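PDB 4P5A: thymidylate synthase ThyX from Streptomyces cacaoi subsp. asoensis, which probably catalyses the FAD-dependent reductive methylation of the uracil ring of UMP or dUMP, with methylenetetrahydrofolate as methyl donor. Local coordinates for residues E66-T71 against K222-T227; Q215-W220 against A230-G235. All coordinates share one frame; numbering follows the deposited sequence. Where two conformers were deposited one is given.

Interaction 1 (E66-T71 against K222-T227); sequences EHNSMT and KLMPVT. With FAD (flavin-adenine dinucleotide), chain L.
M70, on the antiparallel ThyX sheet, meets L223 where helix 207-223 ends and hands over to helix 225-233. This contact is apolar and runs between the flanks of two side chains that slide past each other in opposite directions. CD1 of L223 lies 3.7 Å from CG of M70 and 3.9 Å from its SD, so the branched leucine end rests against the middle of the methionine chain. The M70 chain bends at its last torsion, beyond the SD that L223 touches. Unbranched and pliable, it suits the buried layer between sheet and helices, where L186 of helix 183-193 also touches it.

The second meeting is between M224 and N68. M224 is the single residue between the two helices and the N-cap position of the later one. Its chain bends at chi3 (68°), bringing CE to the amide of N68 at a slant. P225 follows as the first helical residue, a place where a proline's missing N-H costs nothing, and D23 accepts bonds from V226 N and T227 OG1.

The polar contacts lie in the turn ahead of the strand, at E66, in a FAD site shared by three subunits. Around its carboxylate, R184 and R88 of the third subunit form salt bridges to OE2, while S91 of the second subunit hydrogen-bonds to OE1; together they should fix its rotation and stabilise its negative charge. The extended chain lays that flat group over the adenine face, parallel to it, with CD 3.5 Å from N1A of FAD.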
ATOM      1  N   GLU B  66       1.383 -14.000   1.247  1.00  8.47           N
ATOM      2  CA  GLU B  66       0.338 -13.007   1.637  1.00  7.02           C
ATOM      3  C   GLU B  66      -1.046 -13.619   1.715  1.00  8.95           C
ATOM      4  O   GLU B  66      -1.986 -12.881   2.146  1.00  7.77           O
ATOM      5  CB  GLU B  66       0.277 -11.863   0.580  1.00  7.60           C
ATOM      6  CG  GLU B  66       1.571 -11.076   0.551  1.00  6.91           C
ATOM      7  CD  GLU B  66       1.557  -9.956  -0.554  1.00 11.70           C
ATOM      8  OE1 GLU B  66       0.467  -9.674  -1.123  1.00 10.76           O
ATOM      9  OE2 GLU B  66       2.628  -9.403  -0.808  1.00 11.50           O
ATOM     10  N   HIS B  67      -1.208 -14.872   1.275  1.00  9.64           N
ATOM     11  CA  HIS B  67      -2.588 -15.394   1.151  1.00 11.19           C
ATOM     12  C   HIS B  67      -3.009 -16.036   2.470  1.00 11.59           C
ATOM     13  O   HIS B  67      -3.278 -17.236   2.556  1.00 12.82           O
ATOM     14  CB  HIS B  67      -2.690 -16.363  -0.056  1.00  8.73           C
ATOM     15  CG  HIS B  67      -2.414 -15.621  -1.320  1.00  7.51           C
ATOM     16  ND1 HIS B  67      -3.413 -15.080  -2.109  1.00 11.45           N
ATOM     17  CD2 HIS B  67      -1.254 -15.272  -1.905  1.00 11.42           C
ATOM     18  CE1 HIS B  67      -2.892 -14.413  -3.122  1.00 10.44           C
ATOM     19  NE2 HIS B  67      -1.587 -14.520  -3.042  1.00 10.45           N
ATOM     20  N   ASN B  68      -3.061 -15.224   3.541  1.00  9.82           N
ATOM     21  CA  ASN B  68      -3.428 -15.691   4.858  1.00  8.91           C
ATOM     22  C   ASN B  68      -3.695 -14.527   5.733  1.00 10.13           C
ATOM     23  O   ASN B  68      -3.437 -13.395   5.279  1.00  9.87           O
ATOM     24  CB  ASN B  68      -2.306 -16.571   5.485  1.00  8.85           C
ATOM     25  CG  ASN B  68      -0.915 -15.938   5.353  1.00 10.01           C
ATOM     26  OD1 ASN B  68       0.011 -16.396   4.567  1.00 14.38           O
ATOM     27  ND2 ASN B  68      -0.756 -14.948   6.048  1.00  7.57           N
ATOM     28  N   SER B  69      -4.060 -14.742   6.979  1.00 10.41           N
ATOM     29  CA  SER B  69      -4.290 -13.593   7.862  0.50 10.22           C
ATOM     30  C   SER B  69      -4.077 -13.999   9.316  1.00 11.17           C
ATOM     31  O   SER B  69      -4.379 -15.175   9.693  1.00 10.23           O
ATOM     32  CB  SER B  69      -5.704 -13.120   7.653  0.50 12.98           C
ATOM     33  OG  SER B  69      -5.991 -12.022   8.473  0.50 12.99           O
ATOM     34  N   MET B  70      -3.613 -13.060  10.104  1.00  8.99           N
ATOM     35  CA  MET B  70      -3.527 -13.289  11.547  1.00  7.68           C
ATOM     36  C   MET B  70      -3.997 -12.035  12.242  1.00 10.86           C
ATOM     37  O   MET B  70      -3.576 -10.936  11.816  1.00 10.36           O
ATOM     38  CB  MET B  70      -2.058 -13.517  11.942  1.00 10.61           C
ATOM     39  CG  MET B  70      -1.610 -14.996  11.580  1.00 10.80           C
ATOM     40  SD  MET B  70       0.239 -15.056  11.663  1.00 13.82           S
ATOM     41  CE  MET B  70       0.787 -14.241  10.057  1.00 11.28           C
ATOM     42  N   THR B  71      -4.766 -12.162  13.304  1.00  8.39           N
ATOM     43  CA  THR B  71      -5.193 -10.879  13.990  1.00  7.82           C
ATOM     44  C   THR B  71      -4.743 -10.974  15.426  1.00  9.73           C
ATOM     45  O   THR B  71      -5.046 -11.960  16.108  1.00 10.57           O
ATOM     46  CB  THR B  71      -6.705 -10.764  13.987  1.00  9.30           C
ATOM     47  OG1 THR B  71      -7.204 -10.604  12.598  1.00 11.92           O
ATOM     48  CG2 THR B  71      -7.244  -9.593  14.869  1.00 12.73           C
ATOM     49  N   LYS B 222       3.766 -21.359  15.582  1.00 10.72           N
ATOM     50  CA  LYS B 222       2.819 -22.493  15.747  1.00 11.93           C
ATOM     51  C   LYS B 222       1.905 -22.630  14.599  1.00 13.90           C
ATOM     52  O   LYS B 222       1.526 -23.773  14.267  1.00 13.69           O
ATOM     53  CB  LYS B 222       1.990 -22.320  17.064  1.00 13.55           C
ATOM     54  CG  LYS B 222       2.794 -22.436  18.225  1.00 21.08           C
ATOM     55  CD  LYS B 222       1.977 -21.888  19.479  1.00 28.43           C
ATOM     56  CE  LYS B 222       2.997 -21.619  20.609  1.00 37.13           C
ATOM     57  NZ  LYS B 222       2.445 -20.969  21.889  1.00 43.24           N
ATOM     58  N   LEU B 223       1.514 -21.518  13.944  1.00 10.22           N
ATOM     59  CA  LEU B 223       0.618 -21.661  12.813  1.00 11.13           C
ATOM     60  C   LEU B 223       1.346 -22.039  11.521  1.00 10.95           C
ATOM     61  O   LEU B 223       0.770 -22.718  10.662  1.00 10.97           O
ATOM     62  CB  LEU B 223      -0.034 -20.268  12.516  1.00 11.09           C
ATOM     63  CG  LEU B 223      -0.761 -19.726  13.728  1.00 11.89           C
ATOM     64  CD1 LEU B 223      -1.315 -18.264  13.307  1.00 15.07           C
ATOM     65  CD2 LEU B 223      -1.981 -20.555  13.918  1.00 14.49           C
ATOM     66  N   MET B 224       2.607 -21.555  11.363  1.00 10.12           N
ATOM     67  CA  MET B 224       3.306 -21.762  10.105  1.00  6.98           C
ATOM     68  C   MET B 224       4.730 -22.157  10.396  1.00  8.97           C
ATOM     69  O   MET B 224       5.673 -21.429  10.108  1.00  7.90           O
ATOM     70  CB  MET B 224       3.305 -20.423   9.321  1.00  8.68           C
ATOM     71  CG  MET B 224       1.780 -20.022   8.915  1.00  7.93           C
ATOM     72  SD  MET B 224       1.750 -18.502   7.858  1.00 10.02           S
ATOM     73  CE  MET B 224       2.490 -18.967   6.275  1.00 10.36           C
ATOM     74  N   PRO B 225       4.895 -23.335  10.951  1.00  8.19           N
ATOM     75  CA  PRO B 225       6.250 -23.725  11.390  1.00  7.79           C
ATOM     76  C   PRO B 225       7.262 -23.887  10.283  1.00  7.31           C
ATOM     77  O   PRO B 225       8.458 -23.510  10.546  1.00  8.70           O
ATOM     78  CB  PRO B 225       6.017 -25.074  12.129  1.00  9.25           C
ATOM     79  CG  PRO B 225       4.727 -25.644  11.499  1.00 11.06           C
ATOM     80  CD  PRO B 225       3.876 -24.377  11.187  1.00 11.04           C
ATOM     81  N   VAL B 226       6.883 -24.334   9.096  1.00  7.63           N
ATOM     82  CA  VAL B 226       7.926 -24.525   8.075  1.00  8.65           C
ATOM     83  C   VAL B 226       8.373 -23.128   7.579  1.00  8.29           C
ATOM     84  O   VAL B 226       9.564 -22.917   7.299  1.00  9.43           O
ATOM     85  CB  VAL B 226       7.305 -25.336   6.892  1.00  9.11           C
ATOM     86  CG1 VAL B 226       8.278 -25.456   5.674  1.00 11.23           C
ATOM     87  CG2 VAL B 226       6.834 -26.746   7.411  1.00 12.95           C
ATOM     88  N   THR B 227       7.393 -22.251   7.360  1.00  7.48           N
ATOM     89  CA  THR B 227       7.732 -20.858   6.988  1.00  8.33           C
ATOM     90  C   THR B 227       8.647 -20.210   8.036  1.00  7.69           C
ATOM     91  O   THR B 227       9.635 -19.477   7.685  1.00  8.06           O
ATOM     92  CB  THR B 227       6.415 -20.023   6.758  1.00  6.31           C
ATOM     93  OG1 THR B 227       5.726 -20.633   5.697  1.00  8.65           O
ATOM     94  CG2 THR B 227       6.843 -18.568   6.222  1.00  7.65           C
TER
HETATM   95  PA  FAD L 302       5.339  -4.438  -4.517  1.00  9.35           P
HETATM   96  O1A FAD L 302       5.814  -3.213  -4.984  1.00  9.39           O
HETATM   97  O2A FAD L 302       3.936  -4.751  -4.825  1.00  8.06           O
HETATM   98  O5B FAD L 302       5.462  -4.347  -2.913  1.00  9.65           O
HETATM   99  C5B FAD L 302       6.616  -3.904  -2.390  1.00  8.16           C
HETATM  100  C4B FAD L 302       6.862  -4.546  -0.955  1.00  8.71           C
HETATM  101  O4B FAD L 302       5.788  -3.898  -0.221  1.00 11.75           O
HETATM  102  C3B FAD L 302       6.601  -6.041  -0.817  1.00  8.53           C
HETATM  103  O3B FAD L 302       7.888  -6.612  -1.073  1.00 10.92           O
HETATM  104  C2B FAD L 302       6.210  -6.190   0.632  1.00 11.51           C
HETATM  105  O2B FAD L 302       7.361  -6.036   1.533  1.00 13.36           O
HETATM  106  C1B FAD L 302       5.298  -4.966   0.730  1.00  7.70           C
HETATM  107  N9A FAD L 302       3.870  -5.236   0.412  1.00  8.57           N
HETATM  108  C8A FAD L 302       3.094  -4.564  -0.494  1.00 12.19           C
HETATM  109  N7A FAD L 302       1.810  -5.036  -0.365  1.00  7.92           N
HETATM  110  C5A FAD L 302       1.788  -6.008   0.594  1.00  8.23           C
HETATM  111  C6A FAD L 302       0.776  -6.814   1.086  1.00 11.09           C
HETATM  112  N6A FAD L 302      -0.495  -6.695   0.695  1.00  9.80           N
HETATM  113  N1A FAD L 302       1.090  -7.697   2.087  1.00  9.20           N
HETATM  114  C2A FAD L 302       2.338  -7.765   2.555  1.00  9.08           C
HETATM  115  N3A FAD L 302       3.353  -6.962   2.087  1.00  9.13           N
HETATM  116  C4A FAD L 302       3.101  -6.101   1.082  1.00  8.80           C
HETATM  117  N1  FAD L 302       3.851 -13.355  -9.860  1.00  7.03           N
HETATM  118  C2  FAD L 302       2.925 -14.270 -10.052  1.00  9.90           C
HETATM  119  O2  FAD L 302       1.724 -14.010  -9.860  1.00  9.75           O
HETATM  120  N3  FAD L 302       3.272 -15.578 -10.426  1.00  9.36           N
HETATM  121  C4  FAD L 302       4.580 -15.958 -10.579  1.00 12.96           C
HETATM  122  O4  FAD L 302       4.854 -17.145 -10.896  1.00 11.93           O
HETATM  123  C4X FAD L 302       5.600 -14.986 -10.379  1.00 10.88           C
HETATM  124  N5  FAD L 302       6.915 -15.324 -10.514  1.00 14.39           N
HETATM  125  C5X FAD L 302       7.871 -14.296 -10.481  1.00 15.38           C
HETATM  126  C6  FAD L 302       9.250 -14.563 -10.811  1.00 14.90           C
HETATM  127  C7  FAD L 302      10.147 -13.469 -10.790  1.00 16.46           C
HETATM  128  C7M FAD L 302      11.640 -13.843 -11.131  1.00 20.06           C
HETATM  129  C8  FAD L 302       9.774 -12.145 -10.495  1.00 13.62           C
HETATM  130  C8M FAD L 302      10.701 -10.901 -10.402  1.00 20.04           C
HETATM  131  C9  FAD L 302       8.428 -11.910 -10.193  1.00 13.54           C
HETATM  132  C9A FAD L 302       7.518 -12.964 -10.162  1.00 10.25           C
HETATM  133  N10 FAD L 302       6.143 -12.670  -9.913  1.00  8.78           N
HETATM  134  C10 FAD L 302       5.234 -13.670 -10.032  1.00  9.23           C
HETATM  135  C1' FAD L 302       5.688 -11.320  -9.493  1.00  9.58           C
HETATM  136  C2' FAD L 302       5.972 -11.213  -7.930  1.00  8.69           C
HETATM  137  O2' FAD L 302       5.198 -12.163  -7.142  1.00 10.66           O
HETATM  138  C3' FAD L 302       5.583  -9.820  -7.447  1.00 11.07           C
HETATM  139  O3' FAD L 302       4.226  -9.565  -7.804  1.00 10.98           O
HETATM  140  C4' FAD L 302       6.476  -8.715  -8.077  1.00 12.09           C
HETATM  141  O4' FAD L 302       7.820  -9.140  -8.044  1.00 12.91           O
HETATM  142  C5' FAD L 302       6.377  -7.427  -7.287  1.00 10.45           C
HETATM  143  O5' FAD L 302       7.098  -7.666  -6.012  1.00  9.73           O
HETATM  144  P   FAD L 302       6.489  -7.093  -4.639  1.00  9.41           P
HETATM  145  O1P FAD L 302       5.175  -7.657  -4.335  1.00  9.94           O
HETATM  146  O2P FAD L 302       7.561  -7.487  -3.640  1.00 12.03           O
HETATM  147  O3P FAD L 302       6.436  -5.530  -4.915  1.00  9.08           O

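Interaction 2 (Q215-W220 against A230-G235); sequences QMETAW and AFTAFG
The turn of helix 207-223 that carries E217 and W220 faces the last turns of helix 225-233, with the CA atoms of E217 and F231 11.0 Å apart, a gap that large side chains must fill. W220 and F231 do so. Each sets its CG anti to the backbone N, which sends the ring out from its helix toward the other. They meet as an offset edge-to-face pair: the six-membered ring of W220 turns its edge to F231, the centroids lie 6.0 Å apart and the planes stand at 73°. CH2 of W220 comes within 4.1 Å of CB of F231, which sits at the indole edge close to its plane, and CZ3 of W220 is 4.2 Å from CD1 of F231. Broad, flat and mostly apolar, the indole can also reach L186 and M187 of helix 183-193, and M187 touches F231 as well.

Helix 225-233 ends here in a Schellman motif: G235 N bonds to T232 O at 3.1 Å, and R236 N to F231 O. G235 is the C-prime residue, and its positive phi is a conformation that a residue without a side chain adopts easily.

Just beyond this cap, R236, which lies outside both segments, links the polar side chains of the two helices. Its NH1 makes a salt bridge with OE2 of E217 and a hydrogen bond with OG1 of T232; that OE2 and OG1 themselves stay 4.3 Å apart. H228 NE2 also bonds to OE2 of E217, so this buried carboxylate oxygen has two partners, and the ring of H228 in turn meets that of W220 at about 80°.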
ATOM      1  N   GLN B 215       6.459 -11.997  20.812  1.00 10.16           N
ATOM      2  CA  GLN B 215       5.259 -12.749  21.121  1.00 11.01           C
ATOM      3  C   GLN B 215       4.471 -13.067  19.857  1.00  9.21           C
ATOM      4  O   GLN B 215       3.826 -14.105  19.774  1.00  9.80           O
ATOM      5  CB  GLN B 215       4.407 -11.985  22.147  1.00 11.24           C
ATOM      6  CG  GLN B 215       5.094 -11.847  23.542  1.00 13.71           C
ATOM      7  CD  GLN B 215       4.156 -11.041  24.483  1.00 17.88           C
ATOM      8  OE1 GLN B 215       2.989 -11.407  24.697  1.00 19.83           O
ATOM      9  NE2 GLN B 215       4.623  -9.903  24.930  1.00 22.06           N
ATOM     10  N   MET B 216       4.456 -12.109  18.917  1.00  9.64           N
ATOM     11  CA  MET B 216       3.786 -12.380  17.673  1.00  8.89           C
ATOM     12  C   MET B 216       4.483 -13.556  17.023  1.00  9.29           C
ATOM     13  O   MET B 216       3.873 -14.408  16.394  1.00  7.53           O
ATOM     14  CB  MET B 216       3.868 -11.126  16.744  1.00  6.95           C
ATOM     15  CG  MET B 216       2.844 -10.119  17.239  1.00  8.80           C
ATOM     16  SD  MET B 216       3.091  -8.622  16.203  1.00 10.81           S
ATOM     17  CE  MET B 216       1.690  -7.604  16.734  1.00  9.78           C
ATOM     18  N   GLU B 217       5.797 -13.511  16.975  1.00  7.67           N
ATOM     19  CA  GLU B 217       6.566 -14.585  16.290  1.00  8.69           C
ATOM     20  C   GLU B 217       6.333 -15.961  16.889  1.00  8.33           C
ATOM     21  O   GLU B 217       6.236 -16.950  16.160  1.00  9.57           O
ATOM     22  CB  GLU B 217       8.079 -14.225  16.330  1.00  9.36           C
ATOM     23  CG  GLU B 217       8.918 -15.243  15.526  1.00 10.10           C
ATOM     24  CD  GLU B 217      10.362 -14.784  15.253  1.00 15.79           C
ATOM     25  OE1 GLU B 217      10.740 -13.626  15.596  1.00 15.74           O
ATOM     26  OE2 GLU B 217      11.089 -15.588  14.642  1.00 18.53           O
ATOM     27  N   THR B 218       6.314 -16.002  18.202  1.00 10.49           N
ATOM     28  CA  THR B 218       6.048 -17.278  18.911  1.00 11.12           C
ATOM     29  C   THR B 218       4.669 -17.830  18.524  1.00 11.48           C
ATOM     30  O   THR B 218       4.540 -19.055  18.197  1.00 12.72           O
ATOM     31  CB  THR B 218       6.093 -17.024  20.428  1.00 11.11           C
ATOM     32  OG1 THR B 218       7.447 -16.717  20.799  1.00 13.65           O
ATOM     33  CG2 THR B 218       5.580 -18.358  21.181  1.00 14.28           C
ATOM     34  N   ALA B 219       3.675 -16.960  18.439  1.00 11.16           N
ATOM     35  CA  ALA B 219       2.347 -17.405  17.971  1.00 10.58           C
ATOM     36  C   ALA B 219       2.381 -17.866  16.515  1.00 12.99           C
ATOM     37  O   ALA B 219       1.854 -18.890  16.125  1.00 12.70           O
ATOM     38  CB  ALA B 219       1.251 -16.309  18.169  1.00 11.24           C
ATOM     39  N   TRP B 220       2.984 -17.067  15.645  1.00  9.47           N
ATOM     40  CA  TRP B 220       3.020 -17.372  14.226  1.00  9.82           C
ATOM     41  C   TRP B 220       3.790 -18.708  13.978  1.00  9.51           C
ATOM     42  O   TRP B 220       3.441 -19.486  13.106  1.00  9.01           O
ATOM     43  CB  TRP B 220       3.751 -16.241  13.513  1.00  8.19           C
ATOM     44  CG  TRP B 220       4.094 -16.484  12.044  1.00  7.05           C
ATOM     45  CD1 TRP B 220       3.250 -16.869  11.030  1.00  7.89           C
ATOM     46  CD2 TRP B 220       5.397 -16.387  11.470  1.00  8.73           C
ATOM     47  NE1 TRP B 220       3.958 -16.917   9.849  1.00  7.74           N
ATOM     48  CE2 TRP B 220       5.268 -16.642  10.075  1.00 11.03           C
ATOM     49  CE3 TRP B 220       6.673 -16.022  11.974  1.00 14.27           C
ATOM     50  CZ2 TRP B 220       6.371 -16.646   9.215  1.00 10.72           C
ATOM     51  CZ3 TRP B 220       7.711 -15.991  11.135  1.00 13.74           C
ATOM     52  CH2 TRP B 220       7.575 -16.296   9.760  1.00 13.78           C
ATOM     53  N   ALA B 230      12.106 -21.550   7.767  1.00 10.81           N
ATOM     54  CA  ALA B 230      12.788 -21.015   6.550  1.00  9.55           C
ATOM     55  C   ALA B 230      13.164 -19.522   6.721  1.00  8.66           C
ATOM     56  O   ALA B 230      14.218 -19.089   6.285  1.00  9.55           O
ATOM     57  CB  ALA B 230      11.840 -21.161   5.278  1.00  9.28           C
ATOM     58  N   PHE B 231      12.263 -18.718   7.317  1.00  7.35           N
ATOM     59  CA  PHE B 231      12.562 -17.303   7.505  1.00 10.29           C
ATOM     60  C   PHE B 231      13.862 -17.161   8.294  1.00 11.08           C
ATOM     61  O   PHE B 231      14.704 -16.345   7.962  1.00 13.02           O
ATOM     62  CB  PHE B 231      11.450 -16.746   8.357  1.00  9.82           C
ATOM     63  CG  PHE B 231      11.622 -15.253   8.723  1.00  8.95           C
ATOM     64  CD1 PHE B 231      11.612 -14.890  10.103  1.00 11.58           C
ATOM     65  CD2 PHE B 231      11.754 -14.262   7.692  1.00  7.69           C
ATOM     66  CE1 PHE B 231      11.736 -13.518  10.523  1.00 10.49           C
ATOM     67  CE2 PHE B 231      11.918 -12.915   8.124  1.00  8.83           C
ATOM     68  CZ  PHE B 231      11.901 -12.547   9.483  1.00 12.87           C
ATOM     69  N   THR B 232      14.000 -17.936   9.370  1.00  9.43           N
ATOM     70  CA  THR B 232      15.239 -17.800  10.166  1.00 13.66           C
ATOM     71  C   THR B 232      16.442 -18.384   9.455  1.00 13.30           C
ATOM     72  O   THR B 232      17.522 -17.750   9.466  1.00 12.81           O
ATOM     73  CB  THR B 232      15.029 -18.371  11.573  1.00 17.26           C
ATOM     74  OG1 THR B 232      14.243 -17.414  12.300  1.00 17.64           O
ATOM     75  CG2 THR B 232      16.355 -18.439  12.385  1.00 20.07           C
ATOM     76  N   ALA B 233      16.240 -19.439   8.722  1.00 11.14           N
ATOM     77  CA  ALA B 233      17.365 -20.104   7.968  1.00 14.11           C
ATOM     78  C   ALA B 233      17.962 -19.170   6.952  1.00 15.22           C
ATOM     79  O   ALA B 233      19.209 -19.252   6.668  1.00 14.98           O
ATOM     80  CB  ALA B 233      16.873 -21.312   7.256  1.00 13.36           C
ATOM     81  N   PHE B 234      17.121 -18.322   6.349  1.00 11.91           N
ATOM     82  CA  PHE B 234      17.641 -17.411   5.336  1.00 14.07           C
ATOM     83  C   PHE B 234      18.026 -15.998   5.773  1.00 12.43           C
ATOM     84  O   PHE B 234      18.166 -15.104   4.912  1.00 13.71           O
ATOM     85  CB  PHE B 234      16.749 -17.434   4.131  1.00 14.68           C
ATOM     86  CG  PHE B 234      16.870 -18.785   3.373  1.00 19.99           C
ATOM     87  CD1 PHE B 234      18.078 -19.089   2.640  1.00 23.42           C
ATOM     88  CD2 PHE B 234      15.897 -19.766   3.536  1.00 18.41           C
ATOM     89  CE1 PHE B 234      18.246 -20.328   1.982  1.00 27.36           C
ATOM     90  CE2 PHE B 234      15.987 -20.977   2.848  1.00 21.62           C
ATOM     91  CZ  PHE B 234      17.178 -21.303   2.098  1.00 24.93           C
ATOM     92  N   GLY B 235      18.184 -15.811   7.087  1.00 11.54           N
ATOM     93  CA  GLY B 235      18.739 -14.552   7.597  1.00 11.52           C
ATOM     94  C   GLY B 235      17.692 -13.573   8.087  1.00  9.49           C
ATOM     95  O   GLY B 235      18.034 -12.440   8.332  1.00 11.21           O
TER

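From the N terminus the chain first lays down 66-71 at the head of strand 69-77, then passes 150 residues before 222-227 returns to it, closing the long loop of interaction 1. Interaction 2 closes a short one, from 215-220 to 230-235, with nine residues between. Because 215-220 precedes 222-227 and 230-235 follows it, the two closures cross rather than nest. Interaction 1 ties the junction of helices 207-223 and 225-233 to the sheet; interaction 2 ties those helices to each other. W220 joins both, with CD1 3.6 Å from SD of M70 and CZ2 3.6 Å from CG2 of T227.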